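Local coordinates for iron transport multicopper oxidase FET3 (Saccharomyces cerevisiae, PDB 1ZPU), which oxidises iron(II) to iron(III) with dioxygen, using four copper ions, so that yeast can take up iron with high affinity, and also oxidises cuprous ions, at residues T101-S106 against T231-Y236; D132-L137 against L189-N194; T211-D216 against T237-T242. All blocks are in the same frame, centred on the assembly; numbering follows the deposited sequence.

Strand 100-105, in the first plastocyanin-like unit, opens interaction 1, and the chain then enters the second unit, where 132-137 opens interaction 2 and 189-194 closes it, nested inside the larger loop. The segment 211-216 opens interaction 3 before 231-236 comes back to close interaction 1, and 237-242 closes interaction 3 directly afterwards, so these two contacts cross. Interactions 2 and 3 join neighbouring strands of one mixed sheet, with strand 235-241 lying between strands 187-194 and 210-215. Interaction 1 leads from the start of that same strand back to the first unit, where H105 is a copper ligand, and a hydrogen bond between T101 and T237 ties it to interaction 3.

Interaction 1 (T101-S106 against T231-Y236); sequences TYWYHS and TVAQRY. With CU1 (copper (I) ion), chain B.
T101 comes nearest R235, with their CA atoms 6.8 Å apart, and W103 nearest A233 at 8.2 Å between CA atoms, so side chains bridge strand 100-105 to the type II turn T231-Q234 and the start of strand 235-241. R235 does most of this work. Its chain bends at chi2 and chi3, and NE donates a nearly straight bond (165°) to T101 O at 3.0 Å, with that oxygen close to the guanidinium plane. NH2 adds a weak bond to the same carbonyl and forms a salt bridge with D437, while it also nears Y102 CD2 at 3.4 Å, the tyrosine ring and guanidinium planes standing 46° apart. NH1 turns back to A233 O at 3.1 Å. That oxygen takes a second, weak bond from W103 NE1 at 3.3 Å, so two side chains grip one turn carbonyl. W103 CG sits between the backbone N and the carbonyl carbon (chi1 62°), and the indole CZ2 packs on A233 CB at 3.7 Å, with the methyl at the edge of the ring. H105 CD2 lies over one indole face, and the ring of H62 also stacks on W103. H105 NE2 binds the copper at 2.1 Å, and H62 and H464 complete its protein ligands. Such packing is characteristic of the interface between the first two cupredoxin domains of a multicopper oxidase, here beside a type 3 copper.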
loop_
_atom_site.group_PDB
_atom_site.type_symbol
_atom_site.label_atom_id
_atom_site.label_comp_id
_atom_site.label_asym_id
_atom_site.label_seq_id
_atom_site.Cartn_x
_atom_site.Cartn_y
_atom_site.Cartn_z
ATOM N N THR A 101 11.180 -0.072 7.935
ATOM C CA THR A 101 11.129 -0.202 6.482
ATOM C C THR A 101 9.843 0.345 5.881
ATOM O O THR A 101 8.749 -0.128 6.195
ATOM C CB THR A 101 11.364 -1.670 6.049
ATOM O OG1 THR A 101 12.485 -2.201 6.782
ATOM C CG2 THR A 101 11.637 -1.747 4.540
ATOM N N TYR A 102 9.985 1.361 5.028
ATOM C CA TYR A 102 8.831 1.931 4.333
ATOM C C TYR A 102 9.143 2.084 2.859
ATOM O O TYR A 102 10.226 1.738 2.409
ATOM C CB TYR A 102 8.419 3.276 4.961
ATOM C CG TYR A 102 8.156 3.157 6.437
ATOM C CD1 TYR A 102 9.206 3.137 7.347
ATOM C CD2 TYR A 102 6.869 3.024 6.916
ATOM C CE1 TYR A 102 8.985 2.998 8.680
ATOM C CE2 TYR A 102 6.629 2.887 8.262
ATOM C CZ TYR A 102 7.694 2.868 9.139
ATOM O OH TYR A 102 7.473 2.728 10.485
ATOM N N TRP A 103 8.178 2.583 2.103
ATOM C CA TRP A 103 8.401 2.932 0.712
ATOM C C TRP A 103 7.528 4.103 0.279
ATOM O O TRP A 103 6.581 4.501 0.969
ATOM C CB TRP A 103 8.192 1.733 -0.217
ATOM C CG TRP A 103 6.805 1.119 -0.230
ATOM C CD1 TRP A 103 6.143 0.590 0.830
ATOM C CD2 TRP A 103 5.958 0.913 -1.371
ATOM N NE1 TRP A 103 4.927 0.106 0.438
ATOM C CE2 TRP A 103 4.786 0.286 -0.910
ATOM C CE3 TRP A 103 6.073 1.207 -2.732
ATOM C CZ2 TRP A 103 3.730 -0.050 -1.756
ATOM C CZ3 TRP A 103 5.026 0.868 -3.578
ATOM C CH2 TRP A 103 3.870 0.247 -3.088
ATOM N N TYR A 104 7.872 4.666 -0.869
ATOM C CA TYR A 104 7.096 5.733 -1.432
ATOM C C TYR A 104 6.652 5.349 -2.832
ATOM O O TYR A 104 7.378 4.680 -3.564
ATOM C CB TYR A 104 7.927 7.007 -1.449
ATOM C CG TYR A 104 9.068 7.022 -2.432
ATOM C CD1 TYR A 104 8.884 7.496 -3.724
ATOM C CD2 TYR A 104 10.344 6.597 -2.058
ATOM C CE1 TYR A 104 9.930 7.533 -4.624
ATOM C CE2 TYR A 104 11.407 6.627 -2.961
ATOM C CZ TYR A 104 11.191 7.099 -4.244
ATOM O OH TYR A 104 12.228 7.154 -5.153
ATOM N N HIS A 105 5.450 5.763 -3.202
ATOM C CA HIS A 105 4.933 5.513 -4.538
ATOM C C HIS A 105 4.003 6.629 -4.962
ATOM O O HIS A 105 3.445 7.328 -4.115
ATOM C CB HIS A 105 4.193 4.166 -4.604
ATOM C CG HIS A 105 3.059 4.030 -3.630
ATOM N ND1 HIS A 105 1.791 4.513 -3.885
ATOM C CD2 HIS A 105 2.995 3.439 -2.412
ATOM C CE1 HIS A 105 1.003 4.240 -2.858
ATOM N NE2 HIS A 105 1.709 3.587 -1.952
ATOM N N SER A 106 3.844 6.798 -6.267
ATOM C CA SER A 106 2.832 7.694 -6.801
ATOM C C SER A 106 1.473 7.224 -6.332
ATOM O O SER A 106 1.227 6.026 -6.245
ATOM C CB SER A 106 2.879 7.681 -8.327
ATOM O OG SER A 106 1.748 8.315 -8.891
ATOM N N THR A 231 1.886 -9.673 0.456
ATOM C CA THR A 231 0.954 -8.969 -0.428
ATOM C C THR A 231 1.620 -7.691 -0.887
ATOM O O THR A 231 2.655 -7.308 -0.358
ATOM C CB THR A 231 -0.397 -8.582 0.268
ATOM O OG1 THR A 231 -0.241 -7.371 1.030
ATOM C CG2 THR A 231 -0.941 -9.700 1.161
ATOM N N VAL A 232 1.025 -7.003 -1.857
ATOM C CA VAL A 232 1.615 -5.737 -2.300
ATOM C C VAL A 232 1.560 -4.765 -1.142
ATOM O O VAL A 232 0.639 -4.830 -0.332
ATOM C CB VAL A 232 0.939 -5.154 -3.530
ATOM C CG1 VAL A 232 1.068 -6.111 -4.674
ATOM C CG2 VAL A 232 -0.502 -4.837 -3.263
ATOM N N ALA A 233 2.578 -3.914 -1.044
ATOM C CA ALA A 233 2.628 -2.843 -0.058
ATOM C C ALA A 233 3.150 -3.273 1.302
ATOM O O ALA A 233 3.534 -2.438 2.100
ATOM C CB ALA A 233 1.262 -2.163 0.085
ATOM N N GLN A 234 3.156 -4.568 1.592
ATOM C CA GLN A 234 3.700 -4.968 2.885
ATOM C C GLN A 234 5.198 -5.229 2.886
ATOM O O GLN A 234 5.788 -5.468 1.834
ATOM C CB GLN A 234 2.882 -6.052 3.618
ATOM C CG GLN A 234 2.482 -7.319 2.902
ATOM C CD GLN A 234 1.383 -8.098 3.681
ATOM O OE1 GLN A 234 0.528 -7.502 4.366
ATOM N NE2 GLN A 234 1.416 -9.439 3.580
ATOM N N ARG A 235 5.808 -5.120 4.065
ATOM C CA ARG A 235 7.238 -5.299 4.233
ATOM C C ARG A 235 7.471 -6.353 5.294
ATOM O O ARG A 235 6.904 -6.267 6.383
ATOM C CB ARG A 235 7.881 -3.987 4.685
ATOM C CG ARG A 235 7.864 -2.893 3.656
ATOM C CD ARG A 235 6.536 -2.140 3.617
ATOM N NE ARG A 235 6.421 -1.190 4.716
ATOM C CZ ARG A 235 5.281 -0.817 5.291
ATOM N NH1 ARG A 235 4.126 -1.317 4.886
ATOM N NH2 ARG A 235 5.302 0.048 6.298
ATOM N N TYR A 236 8.278 -7.361 4.979
ATOM C CA TYR A 236 8.824 -8.236 6.012
ATOM C C TYR A 236 10.302 -7.980 6.030
ATOM O O TYR A 236 10.952 -8.067 5.002
ATOM C CB TYR A 236 8.555 -9.729 5.753
ATOM C CG TYR A 236 7.124 -10.181 5.935
ATOM C CD1 TYR A 236 6.754 -11.044 6.970
ATOM C CD2 TYR A 236 6.130 -9.747 5.057
ATOM C CE1 TYR A 236 5.405 -11.445 7.121
ATOM C CE2 TYR A 236 4.808 -10.134 5.189
ATOM C CZ TYR A 236 4.445 -10.974 6.212
ATOM O OH TYR A 236 3.117 -11.310 6.277
HETATM CU CU CU1 B . 1.175 2.380 -0.362
#

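Interaction 2 (D132-L137 against L189-N194); sequences DEELSL and LLRIVN. With NAG (2-acetamido-2-deoxy-beta-D-glucopyranose), chain G; NAG (2-acetamido-2-deoxy-beta-D-glucopyranose), chain C.
The guanidinium of R191 has L189 CD2 over one face, toward the rim, while E134 OE1 and S136 OG sit at its edge, near its plane. All four residues lie on one face of a parallel strand pair in the six-stranded mixed sheet of the second cupredoxin domain, a Greek-key beta-sandwich. R191 NH2 and E134 OE1 form a salt bridge at 2.6 Å. The oxygen lies almost in the guanidinium plane, yet the donor meets it from above the carboxylate plane, and the two flat groups are turned 42° against each other. R191 reaches the glutamate with a chain extended from CG to NE, and its NH1 makes a weak bond to T101 OG1 of the first domain.

Strands 133-137 and 189-194 run only 14° from parallel. L189 N bonds E133 O, L135 N bonds L189 O, R191 N bonds L135 O, and the same ladder continues through L137 N to R191 O at 2.8 Å and V193 N to L137 O at 2.9 Å. Each bond from 189-194 is thus followed by one from 133-137, the usual rhythm of parallel pairing. On the reverse face L137 CG packs against L190 CD2 at 3.9 Å, and L190 also touches I205 of the opposing sheet while L137 touches F203.

A glycan lies alongside the first strand. L135 CB nears O5 of one N-acetylglucosamine (chain G) at 3.7 Å, and L137 CD2 nears N2 of the other (chain C) at 3.9 Å. S136 places OG anti to its carbonyl carbon (chi1 -45°), where OG donates to the acetamide oxygen O7 of the chain G sugar at 2.6 Å.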
loop_
_atom_site.group_PDB
_atom_site.type_symbol
_atom_site.label_atom_id
_atom_site.label_comp_id
_atom_site.label_asym_id
_atom_site.label_seq_id
_atom_site.Cartn_x
_atom_site.Cartn_y
_atom_site.Cartn_z
ATOM N N ASP A 132 25.295 -8.182 10.664
ATOM C CA ASP A 132 26.583 -7.774 10.132
ATOM C C ASP A 132 26.450 -6.869 8.926
ATOM O O ASP A 132 27.212 -5.919 8.773
ATOM C CB ASP A 132 27.380 -9.010 9.746
ATOM C CG ASP A 132 27.569 -9.968 10.910
ATOM O OD1 ASP A 132 28.142 -9.550 11.946
ATOM O OD2 ASP A 132 27.134 -11.134 10.776
ATOM N N GLU A 133 25.490 -7.188 8.063
ATOM C CA GLU A 133 25.245 -6.451 6.824
ATOM C C GLU A 133 23.761 -6.309 6.638
ATOM O O GLU A 133 22.971 -7.023 7.259
ATOM C CB GLU A 133 25.775 -7.206 5.603
ATOM C CG GLU A 133 27.240 -7.665 5.670
ATOM C CD GLU A 133 28.209 -6.558 5.340
ATOM O OE1 GLU A 133 27.761 -5.570 4.704
ATOM O OE2 GLU A 133 29.402 -6.686 5.707
ATOM N N GLU A 134 23.378 -5.408 5.741
ATOM C CA GLU A 134 21.973 -5.176 5.452
ATOM C C GLU A 134 21.712 -4.782 3.986
ATOM O O GLU A 134 22.545 -4.140 3.336
ATOM C CB GLU A 134 21.433 -4.126 6.409
ATOM C CG GLU A 134 22.238 -2.843 6.427
ATOM C CD GLU A 134 21.360 -1.632 6.704
ATOM O OE1 GLU A 134 20.370 -1.431 5.941
ATOM O OE2 GLU A 134 21.658 -0.895 7.683
ATOM N N LEU A 135 20.552 -5.191 3.473
ATOM C CA LEU A 135 20.101 -4.857 2.112
ATOM C C LEU A 135 18.587 -4.995 2.014
ATOM O O LEU A 135 17.924 -5.422 2.961
ATOM C CB LEU A 135 20.740 -5.782 1.073
ATOM C CG LEU A 135 20.246 -7.230 0.996
ATOM C CD1 LEU A 135 20.498 -7.795 -0.382
ATOM C CD2 LEU A 135 20.900 -8.062 2.058
ATOM N N SER A 136 18.038 -4.659 0.853
ATOM C CA SER A 136 16.624 -4.885 0.603
ATOM C C SER A 136 16.424 -5.605 -0.715
ATOM O O SER A 136 17.319 -5.632 -1.556
ATOM C CB SER A 136 15.846 -3.570 0.585
ATOM O OG SER A 136 16.218 -2.716 1.653
ATOM N N LEU A 137 15.252 -6.206 -0.875
ATOM C CA LEU A 137 14.834 -6.715 -2.153
ATOM C C LEU A 137 13.446 -6.165 -2.404
ATOM O O LEU A 137 12.567 -6.296 -1.543
ATOM C CB LEU A 137 14.783 -8.228 -2.145
ATOM C CG LEU A 137 16.029 -9.035 -1.817
ATOM C CD1 LEU A 137 15.647 -10.489 -1.867
ATOM C CD2 LEU A 137 17.152 -8.760 -2.791
ATOM N N LEU A 189 20.671 -8.503 7.461
ATOM C CA LEU A 189 19.323 -7.956 7.607
ATOM C C LEU A 189 18.743 -7.733 6.200
ATOM O O LEU A 189 19.224 -6.904 5.421
ATOM C CB LEU A 189 19.325 -6.670 8.436
ATOM C CG LEU A 189 17.956 -6.125 8.857
ATOM C CD1 LEU A 189 17.401 -6.889 10.035
ATOM C CD2 LEU A 189 18.022 -4.649 9.184
ATOM N N LEU A 190 17.721 -8.511 5.878
ATOM C CA LEU A 190 17.153 -8.505 4.556
ATOM C C LEU A 190 15.755 -7.894 4.628
ATOM O O LEU A 190 14.853 -8.466 5.245
ATOM C CB LEU A 190 17.117 -9.949 4.043
ATOM C CG LEU A 190 17.003 -10.256 2.554
ATOM C CD1 LEU A 190 17.074 -11.748 2.343
ATOM C CD2 LEU A 190 15.717 -9.735 2.001
ATOM N N ARG A 191 15.590 -6.730 4.004
ATOM C CA ARG A 191 14.284 -6.070 3.928
ATOM C C ARG A 191 13.555 -6.504 2.677
ATOM O O ARG A 191 13.919 -6.113 1.572
ATOM C CB ARG A 191 14.431 -4.548 3.897
ATOM C CG ARG A 191 15.252 -3.943 5.000
ATOM C CD ARG A 191 15.656 -2.547 4.601
ATOM N NE ARG A 191 16.880 -2.134 5.267
ATOM C CZ ARG A 191 16.897 -1.548 6.460
ATOM N NH1 ARG A 191 15.747 -1.284 7.095
ATOM N NH2 ARG A 191 18.059 -1.214 7.016
ATOM N N ILE A 192 12.517 -7.305 2.844
ATOM C CA ILE A 192 11.758 -7.775 1.691
ATOM C C ILE A 192 10.511 -6.925 1.554
ATOM O O ILE A 192 9.675 -6.925 2.451
ATOM C CB ILE A 192 11.398 -9.281 1.795
ATOM C CG1 ILE A 192 12.620 -10.077 2.205
ATOM C CG2 ILE A 192 10.957 -9.830 0.463
ATOM C CD1 ILE A 192 12.295 -11.356 2.956
ATOM N N VAL A 193 10.401 -6.193 0.444
ATOM C CA VAL A 193 9.265 -5.302 0.222
ATOM C C VAL A 193 8.530 -5.696 -1.039
ATOM O O VAL A 193 9.150 -5.814 -2.105
ATOM C CB VAL A 193 9.715 -3.830 0.062
ATOM C CG1 VAL A 193 8.511 -2.916 -0.044
ATOM C CG2 VAL A 193 10.615 -3.386 1.219
ATOM N N ASN A 194 7.220 -5.895 -0.945
ATOM C CA ASN A 194 6.447 -6.052 -2.172
ATOM C C ASN A 194 5.915 -4.711 -2.722
ATOM O O ASN A 194 4.880 -4.209 -2.276
ATOM C CB ASN A 194 5.344 -7.088 -2.020
ATOM C CG ASN A 194 4.666 -7.360 -3.321
ATOM O OD1 ASN A 194 4.830 -6.583 -4.279
ATOM N ND2 ASN A 194 3.907 -8.446 -3.392
HETATM C C1 NAG G . 21.131 -1.675 -0.588
HETATM C C2 NAG G . 20.832 -0.998 0.741
HETATM C C3 NAG G . 22.103 -0.380 1.314
HETATM C C4 NAG G . 23.283 -1.345 1.355
HETATM C C5 NAG G . 23.395 -2.110 0.040
HETATM C C6 NAG G . 24.360 -3.279 0.165
HETATM C C7 NAG G . 18.601 -0.052 1.029
HETATM C C8 NAG G . 17.664 1.052 0.630
HETATM N N2 NAG G . 19.850 0.059 0.585
HETATM O O3 NAG G . 21.831 0.123 2.600
HETATM O O4 NAG G . 24.454 -0.575 1.486
HETATM O O5 NAG G . 22.148 -2.630 -0.366
HETATM O O6 NAG G . 24.379 -3.982 -1.055
HETATM O O7 NAG G . 18.216 -0.997 1.724
HETATM C C1 NAG C . 18.285 -4.304 -4.241
HETATM C C2 NAG C . 19.728 -4.710 -3.928
HETATM C C3 NAG C . 20.155 -4.173 -2.566
HETATM C C4 NAG C . 19.852 -2.681 -2.387
HETATM C C5 NAG C . 18.421 -2.407 -2.799
HETATM C C6 NAG C . 18.250 -0.904 -2.856
HETATM C C7 NAG C . 20.825 -6.769 -4.669
HETATM C C8 NAG C . 21.075 -8.240 -4.420
HETATM N N2 NAG C . 19.873 -6.151 -3.969
HETATM O O3 NAG C . 21.536 -4.367 -2.434
HETATM O O4 NAG C . 19.910 -2.287 -1.026
HETATM O O5 NAG C . 18.179 -2.907 -4.087
HETATM O O6 NAG C . 16.914 -0.560 -3.129
HETATM O O7 NAG C . 21.503 -6.180 -5.506
#

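Interaction 3 (T211-D216 against T237-T242); sequences TVVEID and TVLVHT
V213 and E214 both turn their backbone N-H groups to T237 O, at 2.9 Å from V213 N and 3.3 Å from E214 N, which makes a classic beta bulge in an antiparallel pair whose strands run at 146° to each other. On one flank of the bulge T211 and L239 form a hydrogen-bonded pair; on the other, T237 N bonds E214 O at 2.8 Å. V213 sets CG1 anti to its carbonyl carbon (chi1 -61°), where it meets L239 CD1 at 3.5 Å with the two side chains crossing at about a right angle, and CG2 lies 3.6 Å from T237 O. An alanine here would probably open a gap beside L239 CD1 and leave that leucine branch less firmly held. E214 carries CG anti to its backbone N (chi1 -174°) and then bends at chi2, so that CD comes within 3.6 Å of T237 OG1. That hydroxyl is hydrogen-bonded to T101 OG1, while E214 OE2 takes the backbone N-H of G217. On the opposite face V212 CG2 and V238 CG2 touch at 3.6 Å. Strand 210-215 lies between strands 218-225 and 235-241, and strand 235-241 pairs on its other side with strand 187-194, whose L189 reaches across to touch both V213 and T237.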
loop_
_atom_site.group_PDB
_atom_site.type_symbol
_atom_site.label_atom_id
_atom_site.label_comp_id
_atom_site.label_asym_id
_atom_site.label_seq_id
_atom_site.Cartn_x
_atom_site.Cartn_y
_atom_site.Cartn_z
ATOM N N THR A 211 14.383 -15.398 9.696
ATOM C CA THR A 211 13.906 -14.971 11.009
ATOM C C THR A 211 13.247 -13.613 10.902
ATOM O O THR A 211 13.916 -12.596 10.721
ATOM C CB THR A 211 15.030 -14.898 12.028
ATOM O OG1 THR A 211 15.818 -16.094 11.939
ATOM C CG2 THR A 211 14.450 -14.764 13.431
ATOM N N VAL A 212 11.925 -13.599 11.006
ATOM C CA VAL A 212 11.172 -12.363 10.830
ATOM C C VAL A 212 11.382 -11.489 12.054
ATOM O O VAL A 212 11.167 -11.931 13.180
ATOM C CB VAL A 212 9.669 -12.625 10.505
ATOM C CG1 VAL A 212 8.895 -11.346 10.428
ATOM C CG2 VAL A 212 9.551 -13.343 9.189
ATOM N N VAL A 213 11.846 -10.262 11.822
ATOM C CA VAL A 213 12.121 -9.318 12.912
ATOM C C VAL A 213 11.364 -7.994 12.807
ATOM O O VAL A 213 11.412 -7.189 13.730
ATOM C CB VAL A 213 13.624 -9.035 13.102
ATOM C CG1 VAL A 213 14.347 -10.301 13.454
ATOM C CG2 VAL A 213 14.222 -8.382 11.878
ATOM N N GLU A 214 10.658 -7.782 11.700
ATOM C CA GLU A 214 9.850 -6.584 11.533
ATOM C C GLU A 214 8.800 -6.800 10.446
ATOM O O GLU A 214 9.078 -7.410 9.404
ATOM C CB GLU A 214 10.745 -5.389 11.177
ATOM C CG GLU A 214 10.017 -4.044 11.111
ATOM C CD GLU A 214 10.448 -3.176 9.912
ATOM O OE1 GLU A 214 11.575 -2.620 9.967
ATOM O OE2 GLU A 214 9.660 -3.044 8.930
ATOM N N ILE A 215 7.588 -6.310 10.690
ATOM C CA ILE A 215 6.608 -6.149 9.608
ATOM C C ILE A 215 6.067 -4.719 9.588
ATOM O O ILE A 215 5.776 -4.148 10.640
ATOM C CB ILE A 215 5.440 -7.174 9.689
ATOM C CG1 ILE A 215 4.710 -7.085 11.034
ATOM C CG2 ILE A 215 5.938 -8.583 9.405
ATOM C CD1 ILE A 215 3.377 -7.760 11.040
ATOM N N ASP A 216 5.954 -4.145 8.392
ATOM C CA ASP A 216 5.398 -2.799 8.188
ATOM C C ASP A 216 5.877 -1.780 9.224
ATOM O O ASP A 216 5.058 -1.068 9.821
ATOM C CB ASP A 216 3.853 -2.826 8.173
ATOM C CG ASP A 216 3.269 -3.715 7.061
ATOM O OD1 ASP A 216 2.020 -3.741 6.914
ATOM O OD2 ASP A 216 4.041 -4.389 6.342
ATOM N N THR A 237 10.825 -7.628 7.196
ATOM C CA THR A 237 12.266 -7.571 7.411
ATOM C C THR A 237 12.704 -8.836 8.149
ATOM O O THR A 237 12.091 -9.256 9.137
ATOM C CB THR A 237 12.692 -6.324 8.197
ATOM O OG1 THR A 237 12.204 -5.150 7.538
ATOM C CG2 THR A 237 14.206 -6.256 8.298
ATOM N N VAL A 238 13.788 -9.420 7.663
ATOM C CA VAL A 238 14.130 -10.793 7.962
ATOM C C VAL A 238 15.640 -10.904 8.176
ATOM O O VAL A 238 16.438 -10.303 7.435
ATOM C CB VAL A 238 13.628 -11.676 6.776
ATOM C CG1 VAL A 238 14.621 -12.727 6.369
ATOM C CG2 VAL A 238 12.256 -12.267 7.078
ATOM N N LEU A 239 16.027 -11.636 9.217
ATOM C CA LEU A 239 17.416 -11.997 9.431
ATOM C C LEU A 239 17.710 -13.292 8.680
ATOM O O LEU A 239 16.905 -14.224 8.718
ATOM C CB LEU A 239 17.687 -12.202 10.931
ATOM C CG LEU A 239 17.752 -11.029 11.915
ATOM C CD1 LEU A 239 17.637 -11.535 13.332
ATOM C CD2 LEU A 239 19.032 -10.238 11.757
ATOM N N VAL A 240 18.856 -13.339 8.003
ATOM C CA VAL A 240 19.310 -14.531 7.293
ATOM C C VAL A 240 20.770 -14.754 7.635
ATOM O O VAL A 240 21.596 -13.856 7.443
ATOM C CB VAL A 240 19.148 -14.381 5.760
ATOM C CG1 VAL A 240 19.847 -15.504 5.026
ATOM C CG2 VAL A 240 17.674 -14.359 5.379
ATOM N N HIS A 241 21.089 -15.934 8.159
ATOM C CA HIS A 241 22.469 -16.249 8.478
ATOM C C HIS A 241 23.029 -17.239 7.463
ATOM O O HIS A 241 22.464 -18.324 7.251
ATOM C CB HIS A 241 22.620 -16.758 9.919
ATOM C CG HIS A 241 24.047 -16.819 10.398
ATOM N ND1 HIS A 241 24.816 -15.691 10.613
ATOM C CD2 HIS A 241 24.836 -17.873 10.721
ATOM C CE1 HIS A 241 26.018 -16.048 11.032
ATOM N NE2 HIS A 241 26.054 -17.365 11.113
ATOM N N THR A 242 24.142 -16.848 6.847
ATOM C CA THR A 242 24.760 -17.611 5.771
ATOM C C THR A 242 25.601 -18.777 6.302
ATOM O O THR A 242 26.064 -18.750 7.443
ATOM C CB THR A 242 25.600 -16.686 4.847
ATOM O OG1 THR A 242 26.676 -16.107 5.587
ATOM C CG2 THR A 242 24.734 -15.558 4.275
#